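PDB 7KCT: 2-oxoglutarate carboxylase small subunit from Hydrogenobacter thermophilus, which is the biotin carboxylase-type subunit of its enzyme, built around an ATP-grasp fold and holding ADP, bicarbonate and magnesium in this model. Local coordinates for residues E296-T299 against R300-E304; G313-I316 against V317-Q320; K437-D441 against G442-T446; V267-A270 against A271-G275; A407-R410 against M411-A414. All coordinates share one frame; numbering follows the deposited sequence.

Contact 1: residues E296-T299 against R300-E304; sequences EMNT and RIQVE. With MG (magnesium ion), chain E; ADP (adenosine-5'-diphosphate), chain D; ADP (adenosine-5'-diphosphate), chain C.
Asn298 lays its amide over one face of the Arg300 guanidinium. The two planes are 18° apart, and Asn298 CG sits 4.0 Å above the guanidinium plane, offset toward its rim. Between them Thr299 makes an inverse gamma turn, with a weak backbone bond from Arg300 N to Asn298 O. Gln302 crosses Asn298 at about a right angle, the amide planes 57° apart. Its NE2 gives a weak bond to Asn298 OD1 at 2.9 Å, while its OE1 is held by Arg235. A water on the magnesium also donates to Asn298 OD1. This protein side is close-packed and all its residues are buried. The other side is looser, lined largely by ADP, magnesium and water. There Arg300 NH2 donates to O3B of one ADP (chain D) at 2.9 Å, and Arg300 NH1 donates to its O1B, also at 2.9 Å. Val303 N reaches the same O1B at 2.8 Å, and Arg300 NH1 also binds Ile301 O. Glu296 OE2 binds the magnesium at 2.1 Å, with two waters, Glu283 and the second ADP (chain C) completing the shell. Arg300 and Val303 line one ADP pocket, while the metal-binding glutamate is typical of the ATP-grasp nucleotide site.

Contact 2: residues G313-I316 against V317-Q320; sequences GVDI and VKWQ
Asp315 meets Lys318 through a capping bond. Asp315 CG lies anti to the backbone N (chi1 -176°), which carries OD1 to the first turn of the helix. Lys318 N donates to Asp315 OD1 at 3.0 Å, with an N-H...O angle of 166°. The donor stands above the carboxylate plane, 54° out of it. OD1 has a second partner in Arg25, a salt bridge from helix 20-32. Water 4 donates to OD2 at 2.7 Å and accepts a weak bond from Lys318 NZ. That ammonium lies too far from OD2 for a salt bridge and pairs with Glu32 instead. Asp315 is thus the N-cap of helix 316-324, in the ATP-grasp family region, and its negative charge would suit the positive end of the helix dipole. The main chain takes up the next acceptors. Trp319 N binds Asp315 O at 3.1 Å and Gln320 N binds Ile316 O at 2.8 Å. Asp315 N gives its hydrogen to water 3, which also takes a weak bond from Trp319 NE1. The indole CD1 edge lies near Asp315 O at 3.1 Å, and Val314 CG1 packs on that same CD1 at 3.9 Å, crossing at about a right angle. Gln320 OE1 accepts from His87. Asp315 OD2 also makes a long, weak ion pair with Arg410 of the second subunit.

Contact 3: residues K437-D441 against G442-T446; sequences KDFRD and GKFTT
Phe439 swings its ring out anti to the backbone N (chi1 -180°), while Phe444 puts CG between its N and carbonyl carbon (chi1 43°). These two torsions bring the rings together across the end of helix 437-441. The planes differ by 26°, and the rings are shifted laterally past each other with little overlap, centroids 5.1 Å apart. The nearest atoms are Phe439 CD1 and Phe444 CD1 at 3.7 Å. Phe439 CE1 lies over a face of the Phe444 ring. Trp404 meets the Phe439 ring too, and Lys215 makes a cation-pi contact with Phe444. The backbone between them forms a Schellman motif. Gly442, which takes the positive-phi position of the motif, donates from N to Phe439 O at 2.9 Å. Lys443 N donates to Asp438 O at 3.1 Å. That oxygen also accepts from Asp441 N, and the two donors reach it from opposite faces of its plane. Lys443 folds back over the helix end, with NZ 3.7 Å from Asp441 CB. The carboxylate of Asp441 turns instead to Lys437, whose NZ bridges to OD2 at 3.2 Å on the syn lone pair. Asp438 OD2 is taken by His452. The chemistry therefore divides in two: apolar rings fill the buried side, while charged groups occupy the more exposed side, where the nearby lysines may partly offset the aspartate charges.

Contact 4: residues V267-A270 against A271-G275; sequences VVKA and AKEIG
Glu273 crosses Lys269 at a slant, one turn on along helix 257-273, with its OE2 alongside the end of the lysine chain. Glu273 can be followed outward. Its CB lies 3.5 Å from Ala270 O. CG comes closer still to the backbone, 3.3 Å from Lys269 O, because CG is placed beside the backbone N (chi1 -78°). CD is 4.1 Å from Lys269 O. OE2 then reaches the lysine, 3.5 Å from Lys269 CE and 3.6 Å from NZ. The last is a long salt bridge. The lysine chain runs extended from CB and bends only at its final torsion. Val268 and Lys272 form a second pair, side by side and pointing the same way, with Val268 CG1 4.0 Å from Lys272 CD. The lysine tip goes on to the carbonyl of Gly227. Underneath, the helix keeps its regular backbone bonds, such as Lys272 N to Val268 O at 2.8 Å. The helix ends in a Schellman motif with Gly275 as its C-prime residue, where Gly275 N binds Lys272 O. The buried side carries Ala270, which packs on Met131 of helix 124-133, and Val267, which meets Met282 and Phe284 of strand 278-286. A long ion pair on an exposed helix face probably gives only modest stability, so the backbone bonds and apolar packing likely hold this helix end.

Contact 5: residues A407-R410 against M411-A414; sequences AVDR and MRSA
Arg412 folds its guanidinium back over the backbone of Asp409, so that Asp409 O lies over the centre of one face, 3.9 Å above the plane. Both belong to helix 404-417, a helix of the biotin carboxylase C-terminal region that packs on strands 341-351 and 393-401. The arginine chain starts out anti to the backbone N and turns at its third torsion (chi3 59°), which returns the charged end to the aspartate one turn earlier. The two side chains lie alongside each other and point the same way. Their carboxylate and guanidinium planes are 49° apart. Arg412 NH1 makes a salt bridge to Asp409 OD1 at 2.9 Å, reaching the oxygen on its anti side, out of the carboxylate plane. The same OD1 also pairs with Arg440, so two arginines share one acceptor. Arg412 NH2 donates to Lys31 O of the second subunit. The Arg410 guanidinium reaches that subunit as well, with a salt bridge from NH2 to Glu32 of the second subunit, while its NH1 holds Trp400 O within the chain. On the buried face Met411 bends at chi2 and chi3 and packs on Ile343, Cys345 and Leu397. The turns are tied by backbone bonds, among them Arg412 N to Val408 O at 2.9 Å. Asp409 O accepts from Ser413 N at 3.0 Å, and Ser413 OG lies 3.1 Å from the same oxygen.

In the fold
Contact 1 holds the ligand site of the set, touching both ADP molecules and the magnesium. Contact 2 packs against it: Ile301 CD1 meets Ile316 CG2 at 3.4 Å. Contact 4 ends the helix beside it, about 4 Å away at the nearest atoms without touching. Contacts 3 and 5 lie in the biotin carboxylase C-terminal region and join each other through the salt bridge of Arg440 NH1 to Asp409 OD1 at 2.7 Å. Contact 3 also reaches the nucleotide, because Thr446 touches an ADP. Contacts 2 and 5 are about 25 Å apart between centres, yet both touch the second subunit.

Contact 1: residues E296-T299 against R300-E304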
# COMPACT_ATOMS: atom_id res chain seq x y z
N GLU A 296 20.64 -24.03 1.27
CA GLU A 296 19.69 -24.54 0.27
C GLU A 296 19.34 -23.42 -0.68
O GLU A 296 19.51 -22.24 -0.37
CB GLU A 296 18.40 -25.14 0.88
CG GLU A 296 17.27 -24.15 1.19
CD GLU A 296 15.86 -24.78 1.22
OE1 GLU A 296 15.71 -25.99 0.91
OE2 GLU A 296 14.91 -24.05 1.56
N MET A 297 18.87 -23.79 -1.87
CA MET A 297 18.42 -22.82 -2.86
C MET A 297 16.95 -23.11 -3.13
O MET A 297 16.55 -24.27 -3.15
CB MET A 297 19.20 -22.93 -4.17
CG MET A 297 18.77 -21.87 -5.18
SD MET A 297 19.74 -21.73 -6.71
CE MET A 297 19.24 -20.05 -7.17
N ASN A 298 16.14 -22.07 -3.31
CA ASN A 298 14.74 -22.24 -3.69
C ASN A 298 14.64 -21.71 -5.12
O ASN A 298 14.91 -20.53 -5.34
CB ASN A 298 13.77 -21.48 -2.77
CG ASN A 298 13.57 -22.15 -1.41
OD1 ASN A 298 13.34 -21.48 -0.41
ND2 ASN A 298 13.58 -23.47 -1.39
N THR A 299 14.31 -22.57 -6.07
CA THR A 299 14.33 -22.20 -7.48
C THR A 299 12.94 -21.73 -7.93
O THR A 299 12.28 -22.35 -8.78
CB THR A 299 14.80 -23.38 -8.33
OG1 THR A 299 13.94 -24.50 -8.11
CG2 THR A 299 16.22 -23.78 -7.95
N ARG A 300 12.48 -20.65 -7.31
CA ARG A 300 11.11 -20.15 -7.46
C ARG A 300 11.01 -18.82 -6.71
O ARG A 300 11.92 -18.43 -5.97
CB ARG A 300 10.10 -21.16 -6.93
CG ARG A 300 10.39 -21.65 -5.48
CD ARG A 300 9.15 -22.13 -4.75
NE ARG A 300 9.38 -22.62 -3.38
CZ ARG A 300 9.39 -21.87 -2.28
NH1 ARG A 300 9.19 -20.54 -2.35
NH2 ARG A 300 9.60 -22.46 -1.10
N ILE A 301 9.90 -18.12 -6.93
CA ILE A 301 9.56 -16.98 -6.09
C ILE A 301 9.29 -17.50 -4.68
O ILE A 301 8.85 -18.63 -4.50
CB ILE A 301 8.33 -16.24 -6.66
CG1 ILE A 301 8.24 -14.83 -6.08
CG2 ILE A 301 7.04 -17.03 -6.38
CD1 ILE A 301 9.22 -13.83 -6.66
N GLN A 302 9.56 -16.68 -3.68
CA GLN A 302 9.19 -16.99 -2.31
C GLN A 302 8.09 -16.08 -1.78
O GLN A 302 7.93 -14.93 -2.21
CB GLN A 302 10.41 -16.83 -1.39
CG GLN A 302 11.54 -17.75 -1.68
CD GLN A 302 12.65 -17.57 -0.66
OE1 GLN A 302 13.21 -16.49 -0.54
NE2 GLN A 302 12.92 -18.61 0.11
N VAL A 303 7.41 -16.56 -0.74
CA VAL A 303 6.36 -15.81 -0.06
C VAL A 303 6.78 -14.38 0.24
O VAL A 303 6.04 -13.43 -0.02
CB VAL A 303 5.97 -16.56 1.23
CG1 VAL A 303 5.06 -15.73 2.16
CG2 VAL A 303 5.25 -17.87 0.87
N GLU A 304 7.99 -14.21 0.74
CA GLU A 304 8.46 -12.97 1.32
C GLU A 304 9.15 -12.04 0.32
O GLU A 304 9.78 -11.04 0.74
CB GLU A 304 9.40 -13.30 2.51
CG GLU A 304 10.68 -14.12 2.14
CD GLU A 304 10.57 -15.67 2.24
OE1 GLU A 304 9.47 -16.25 2.20
OE2 GLU A 304 11.63 -16.33 2.40
MG MG E . 14.29 -23.33 3.39
PB ADP D . 8.98 -19.61 1.35
O1B ADP D . 8.39 -19.11 0.04
O2B ADP D . 9.90 -18.75 2.19
O3B ADP D . 9.31 -21.07 1.38
PA ADP D . 7.06 -21.13 2.96
O1A ADP D . 5.75 -21.22 3.67
O2A ADP D . 8.20 -22.11 3.18
O3A ADP D . 7.61 -19.68 2.60
O5' ADP D . 6.46 -21.87 1.24
C5' ADP D . 4.99 -21.68 1.04
C4' ADP D . 4.30 -22.87 0.55
O4' ADP D . 5.08 -23.77 -0.19
C3' ADP D . 3.83 -23.58 1.95
O3' ADP D . 2.62 -24.09 1.77
C2' ADP D . 5.00 -24.63 2.01
O2' ADP D . 4.62 -25.79 2.59
C1' ADP D . 5.06 -24.94 0.49
N9 ADP D . 6.39 -25.48 -0.00
C8 ADP D . 7.70 -24.95 0.20
N7 ADP D . 8.67 -25.71 -0.37
C5 ADP D . 7.98 -26.73 -0.99
C6 ADP D . 8.44 -27.83 -1.74
N6 ADP D . 9.79 -28.01 -1.97
N1 ADP D . 7.54 -28.74 -2.26
C2 ADP D . 6.21 -28.48 -1.95
N3 ADP D . 5.63 -27.48 -1.25
C4 ADP D . 6.56 -26.61 -0.78
PB ADP C . 13.35 -26.18 4.30
O1B ADP C . 12.26 -26.96 4.94
O2B ADP C . 13.48 -24.67 4.27
O3B ADP C . 13.92 -26.80 3.04
PA ADP C . 15.94 -25.53 5.20
O1A ADP C . 15.99 -24.15 4.65
O2A ADP C . 17.22 -26.35 5.15
O3A ADP C . 14.78 -26.58 5.36
O5' ADP C . 16.19 -25.02 6.99
C5' ADP C . 14.94 -24.94 7.76
C4' ADP C . 15.28 -24.01 8.86
O4' ADP C . 15.97 -24.85 9.81
C3' ADP C . 16.21 -22.93 8.45
O3' ADP C . 15.49 -21.72 8.17
C2' ADP C . 16.92 -22.73 9.79
O2' ADP C . 16.05 -22.07 10.78
C1' ADP C . 17.08 -24.12 10.32
N9 ADP C . 18.36 -24.73 9.89
C8 ADP C . 18.69 -25.35 8.68
N7 ADP C . 19.97 -25.81 8.69
C5 ADP C . 20.48 -25.43 9.93
C6 ADP C . 21.74 -25.61 10.55
N6 ADP C . 22.74 -26.24 9.87
N1 ADP C . 22.00 -25.11 11.78
C2 ADP C . 20.94 -24.51 12.38
N3 ADP C . 19.70 -24.28 11.94
C4 ADP C . 19.49 -24.77 10.68
O HOH W 1 12.58 -22.37 2.05
O HOH W 2 13.56 -22.17 4.75

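Contact 2: residues G313-I316 against V317-Q320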
# COMPACT_ATOMS: atom_id res chain seq x y z
N GLY A 313 12.75 -1.28 -5.14
CA GLY A 313 11.88 -0.82 -6.20
C GLY A 313 11.74 -1.76 -7.39
O GLY A 313 11.11 -1.38 -8.38
N VAL A 314 12.24 -2.98 -7.32
CA VAL A 314 12.18 -3.92 -8.43
C VAL A 314 10.94 -4.81 -8.27
O VAL A 314 10.81 -5.52 -7.27
CB VAL A 314 13.47 -4.74 -8.51
CG1 VAL A 314 13.38 -5.83 -9.53
CG2 VAL A 314 14.65 -3.83 -8.83
N ASP A 315 10.04 -4.80 -9.25
CA ASP A 315 8.86 -5.68 -9.25
C ASP A 315 9.27 -7.07 -9.73
O ASP A 315 9.41 -7.32 -10.94
CB ASP A 315 7.79 -5.08 -10.14
CG ASP A 315 6.51 -5.85 -10.12
OD1 ASP A 315 6.56 -7.10 -9.89
OD2 ASP A 315 5.47 -5.22 -10.39
N ILE A 316 9.53 -7.99 -8.79
CA ILE A 316 10.13 -9.28 -9.14
C ILE A 316 9.19 -10.16 -9.97
O ILE A 316 9.62 -10.85 -10.91
CB ILE A 316 10.57 -9.99 -7.86
CG1 ILE A 316 11.67 -9.22 -7.14
CG2 ILE A 316 10.96 -11.41 -8.22
CD1 ILE A 316 11.79 -9.68 -5.64
N VAL A 317 7.91 -10.21 -9.62
CA VAL A 317 6.98 -11.06 -10.37
C VAL A 317 6.80 -10.55 -11.81
O VAL A 317 6.75 -11.34 -12.76
CB VAL A 317 5.63 -11.16 -9.63
CG1 VAL A 317 4.62 -11.96 -10.42
CG2 VAL A 317 5.82 -11.83 -8.29
N LYS A 318 6.59 -9.24 -11.98
CA LYS A 318 6.49 -8.71 -13.33
C LYS A 318 7.75 -9.06 -14.13
O LYS A 318 7.66 -9.42 -15.31
CB LYS A 318 6.24 -7.20 -13.29
CG LYS A 318 5.77 -6.64 -14.62
CD LYS A 318 5.44 -5.16 -14.59
CE LYS A 318 4.17 -4.85 -13.85
NZ LYS A 318 3.74 -3.43 -14.08
N TRP A 319 8.94 -8.96 -13.50
CA TRP A 319 10.18 -9.31 -14.19
C TRP A 319 10.23 -10.79 -14.51
O TRP A 319 10.70 -11.17 -15.60
CB TRP A 319 11.43 -8.87 -13.37
CG TRP A 319 11.76 -7.46 -13.73
CD1 TRP A 319 11.62 -6.35 -12.95
CD2 TRP A 319 12.21 -7.00 -15.02
NE1 TRP A 319 11.92 -5.23 -13.68
CE2 TRP A 319 12.33 -5.60 -14.94
CE3 TRP A 319 12.57 -7.64 -16.22
CZ2 TRP A 319 12.76 -4.81 -16.02
CZ3 TRP A 319 13.01 -6.86 -17.28
CH2 TRP A 319 13.10 -5.47 -17.18
N GLN A 320 9.77 -11.66 -13.61
CA GLN A 320 9.67 -13.07 -13.98
C GLN A 320 8.98 -13.20 -15.34
O GLN A 320 9.43 -13.94 -16.21
CB GLN A 320 8.91 -13.86 -12.92
CG GLN A 320 9.71 -14.40 -11.72
CD GLN A 320 8.82 -15.18 -10.79
OE1 GLN A 320 7.81 -14.65 -10.26
NE2 GLN A 320 9.10 -16.46 -10.65
O HOH W 3 10.40 -3.02 -11.52
O HOH W 4 5.87 -3.01 -11.86

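Contact 3: residues K437-D441 against G442-T446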
# COMPACT_ATOMS: atom_id res chain seq x y z
N LYS A 437 11.26 -5.61 23.31
CA LYS A 437 12.50 -4.83 23.27
C LYS A 437 13.58 -5.52 22.45
O LYS A 437 14.32 -4.86 21.73
CB LYS A 437 13.07 -4.59 24.67
CG LYS A 437 14.23 -3.58 24.80
CD LYS A 437 14.81 -3.67 26.24
CE LYS A 437 15.61 -2.33 26.53
NZ LYS A 437 16.37 -1.79 25.42
N ASP A 438 13.75 -6.84 22.60
CA ASP A 438 14.78 -7.51 21.82
C ASP A 438 14.52 -7.34 20.32
O ASP A 438 15.41 -6.94 19.57
CB ASP A 438 14.82 -8.98 22.21
CG ASP A 438 15.59 -9.23 23.52
OD1 ASP A 438 16.22 -8.29 24.06
OD2 ASP A 438 15.57 -10.38 24.01
N PHE A 439 13.30 -7.61 19.86
CA PHE A 439 13.06 -7.45 18.43
C PHE A 439 13.37 -6.03 17.98
O PHE A 439 14.08 -5.82 16.99
CB PHE A 439 11.63 -7.84 18.06
CG PHE A 439 11.35 -7.70 16.60
CD1 PHE A 439 11.69 -8.69 15.72
CD2 PHE A 439 10.75 -6.56 16.11
CE1 PHE A 439 11.44 -8.54 14.33
CE2 PHE A 439 10.47 -6.41 14.74
CZ PHE A 439 10.83 -7.38 13.85
N ARG A 440 12.89 -5.04 18.73
CA ARG A 440 13.14 -3.65 18.38
C ARG A 440 14.62 -3.32 18.31
O ARG A 440 15.02 -2.40 17.58
CB ARG A 440 12.45 -2.71 19.38
CG ARG A 440 10.94 -2.56 19.24
CD ARG A 440 10.45 -1.43 20.17
NE ARG A 440 11.11 -0.13 19.93
CZ ARG A 440 10.63 0.79 19.09
NH1 ARG A 440 9.52 0.54 18.42
NH2 ARG A 440 11.26 1.95 18.92
N ASP A 441 15.47 -4.04 19.07
CA ASP A 441 16.90 -3.75 19.05
C ASP A 441 17.66 -4.59 18.03
O ASP A 441 18.89 -4.45 17.94
CB ASP A 441 17.49 -3.96 20.45
CG ASP A 441 17.04 -2.89 21.45
OD1 ASP A 441 16.76 -1.74 21.03
OD2 ASP A 441 16.95 -3.20 22.66
N GLY A 442 16.98 -5.43 17.24
CA GLY A 442 17.66 -6.26 16.27
C GLY A 442 18.10 -7.62 16.73
O GLY A 442 18.65 -8.38 15.90
N LYS A 443 17.88 -7.94 18.01
CA LYS A 443 18.42 -9.14 18.64
C LYS A 443 17.40 -10.28 18.53
O LYS A 443 16.62 -10.55 19.44
CB LYS A 443 18.84 -8.81 20.07
CG LYS A 443 19.64 -7.47 20.18
CD LYS A 443 19.80 -7.04 21.66
CE LYS A 443 21.00 -6.03 21.86
NZ LYS A 443 21.06 -4.89 20.84
N PHE A 444 17.42 -10.97 17.39
CA PHE A 444 16.61 -12.16 17.22
C PHE A 444 17.39 -13.21 16.45
O PHE A 444 18.11 -12.89 15.50
CB PHE A 444 15.26 -11.87 16.51
CG PHE A 444 15.36 -10.93 15.34
CD1 PHE A 444 15.24 -9.57 15.54
CD2 PHE A 444 15.58 -11.40 14.06
CE1 PHE A 444 15.32 -8.68 14.47
CE2 PHE A 444 15.65 -10.51 12.97
CZ PHE A 444 15.54 -9.16 13.18
N THR A 445 17.16 -14.47 16.83
CA THR A 445 17.69 -15.64 16.16
C THR A 445 16.53 -16.58 15.82
O THR A 445 15.37 -16.30 16.12
CB THR A 445 18.71 -16.40 17.04
OG1 THR A 445 18.01 -17.17 18.01
CG2 THR A 445 19.69 -15.47 17.70
N THR A 446 16.84 -17.71 15.20
CA THR A 446 15.77 -18.66 14.86
C THR A 446 15.12 -19.28 16.08
O THR A 446 14.02 -19.85 15.94
CB THR A 446 16.32 -19.78 13.98
OG1 THR A 446 17.36 -20.47 14.68
CG2 THR A 446 16.88 -19.17 12.71

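Contact 4: residues V267-A270 against A271-G275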
# COMPACT_ATOMS: atom_id res chain seq x y z
N VAL A 267 26.88 -15.26 -4.72
CA VAL A 267 25.67 -15.95 -5.16
C VAL A 267 25.45 -15.70 -6.65
O VAL A 267 25.04 -16.61 -7.38
CB VAL A 267 24.43 -15.53 -4.34
CG1 VAL A 267 24.60 -15.93 -2.91
CG2 VAL A 267 24.17 -14.08 -4.47
N VAL A 268 25.72 -14.49 -7.13
CA VAL A 268 25.60 -14.23 -8.56
C VAL A 268 26.50 -15.19 -9.33
O VAL A 268 26.04 -15.96 -10.19
CB VAL A 268 25.93 -12.76 -8.87
CG1 VAL A 268 26.12 -12.52 -10.40
CG2 VAL A 268 24.83 -11.87 -8.40
N LYS A 269 27.79 -15.22 -8.96
CA LYS A 269 28.76 -16.11 -9.62
C LYS A 269 28.26 -17.54 -9.66
O LYS A 269 28.38 -18.22 -10.68
CB LYS A 269 30.11 -16.05 -8.89
CG LYS A 269 31.24 -16.91 -9.54
CD LYS A 269 32.55 -16.87 -8.74
CE LYS A 269 33.52 -17.95 -9.22
NZ LYS A 269 33.68 -17.89 -10.71
N ALA A 270 27.72 -18.03 -8.56
CA ALA A 270 27.26 -19.40 -8.56
C ALA A 270 26.01 -19.56 -9.42
O ALA A 270 25.81 -20.60 -10.05
CB ALA A 270 27.05 -19.86 -7.13
N ALA A 271 25.13 -18.54 -9.43
CA ALA A 271 23.93 -18.57 -10.26
C ALA A 271 24.29 -18.63 -11.75
O ALA A 271 23.70 -19.41 -12.51
CB ALA A 271 23.08 -17.33 -9.96
N LYS A 272 25.22 -17.79 -12.17
CA LYS A 272 25.68 -17.84 -13.56
C LYS A 272 26.31 -19.19 -13.89
O LYS A 272 26.11 -19.72 -14.98
CB LYS A 272 26.69 -16.73 -13.81
CG LYS A 272 26.12 -15.36 -13.86
CD LYS A 272 27.22 -14.31 -13.78
CE LYS A 272 26.78 -12.96 -14.34
NZ LYS A 272 27.06 -12.89 -15.83
N GLU A 273 27.04 -19.79 -12.94
CA GLU A 273 27.70 -21.06 -13.22
C GLU A 273 26.70 -22.15 -13.55
O GLU A 273 26.97 -23.02 -14.38
CB GLU A 273 28.57 -21.52 -12.04
CG GLU A 273 29.92 -20.82 -11.89
CD GLU A 273 30.82 -21.47 -10.83
OE1 GLU A 273 30.84 -22.73 -10.69
OE2 GLU A 273 31.51 -20.71 -10.11
N ILE A 274 25.55 -22.17 -12.88
CA ILE A 274 24.56 -23.20 -13.18
C ILE A 274 23.54 -22.72 -14.21
O ILE A 274 22.51 -23.37 -14.42
CB ILE A 274 23.86 -23.70 -11.90
CG1 ILE A 274 23.04 -22.60 -11.23
CG2 ILE A 274 24.85 -24.28 -10.90
CD1 ILE A 274 22.23 -23.07 -10.03
N GLY A 275 23.81 -21.59 -14.83
CA GLY A 275 22.90 -21.01 -15.80
C GLY A 275 21.52 -20.71 -15.25
O GLY A 275 20.52 -21.11 -15.84

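Contact 5: residues A407-R410 against M411-A414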
# COMPACT_ATOMS: atom_id res chain seq x y z
N ALA A 407 9.79 1.54 10.98
CA ALA A 407 9.20 0.39 10.32
C ALA A 407 8.51 -0.51 11.34
O ALA A 407 7.39 -0.98 11.11
CB ALA A 407 10.28 -0.39 9.55
N VAL A 408 9.17 -0.73 12.48
CA VAL A 408 8.56 -1.50 13.56
C VAL A 408 7.27 -0.83 14.05
O VAL A 408 6.24 -1.49 14.24
CB VAL A 408 9.56 -1.68 14.71
CG1 VAL A 408 8.90 -2.41 15.87
CG2 VAL A 408 10.79 -2.45 14.25
N ASP A 409 7.33 0.49 14.29
CA ASP A 409 6.17 1.24 14.77
C ASP A 409 5.05 1.20 13.74
O ASP A 409 3.88 0.96 14.08
CB ASP A 409 6.55 2.71 15.05
CG ASP A 409 7.60 2.88 16.16
OD1 ASP A 409 7.68 2.05 17.10
OD2 ASP A 409 8.32 3.89 16.12
N ARG A 410 5.41 1.32 12.46
CA ARG A 410 4.40 1.28 11.41
C ARG A 410 3.74 -0.09 11.33
O ARG A 410 2.53 -0.18 11.12
CB ARG A 410 5.05 1.65 10.07
CG ARG A 410 4.13 1.53 8.86
CD ARG A 410 4.76 2.38 7.74
NE ARG A 410 4.57 3.79 8.09
CZ ARG A 410 5.31 4.80 7.67
NH1 ARG A 410 6.38 4.60 6.90
NH2 ARG A 410 5.00 6.03 8.06
N MET A 411 4.51 -1.17 11.51
CA MET A 411 3.93 -2.51 11.47
C MET A 411 3.07 -2.79 12.70
O MET A 411 1.98 -3.39 12.58
CB MET A 411 5.05 -3.57 11.36
CG MET A 411 4.56 -5.00 11.44
SD MET A 411 3.51 -5.56 10.06
CE MET A 411 4.74 -5.78 8.79
N ARG A 412 3.56 -2.48 13.90
CA ARG A 412 2.72 -2.59 15.09
C ARG A 412 1.36 -1.90 14.88
O ARG A 412 0.31 -2.45 15.21
CB ARG A 412 3.43 -1.96 16.27
CG ARG A 412 2.71 -2.11 17.64
CD ARG A 412 3.19 -1.11 18.71
NE ARG A 412 3.01 0.31 18.31
CZ ARG A 412 4.00 1.17 18.08
NH1 ARG A 412 5.26 0.78 18.19
NH2 ARG A 412 3.76 2.44 17.75
N SER A 413 1.37 -0.68 14.36
CA SER A 413 0.14 0.10 14.20
C SER A 413 -0.78 -0.47 13.13
O SER A 413 -2.00 -0.34 13.23
CB SER A 413 0.48 1.55 13.84
OG SER A 413 1.15 2.15 14.91
N ALA A 414 -0.21 -0.97 12.04
CA ALA A 414 -1.00 -1.64 11.02
C ALA A 414 -1.66 -2.89 11.59
O ALA A 414 -2.87 -3.08 11.46
CB ALA A 414 -0.11 -1.98 9.82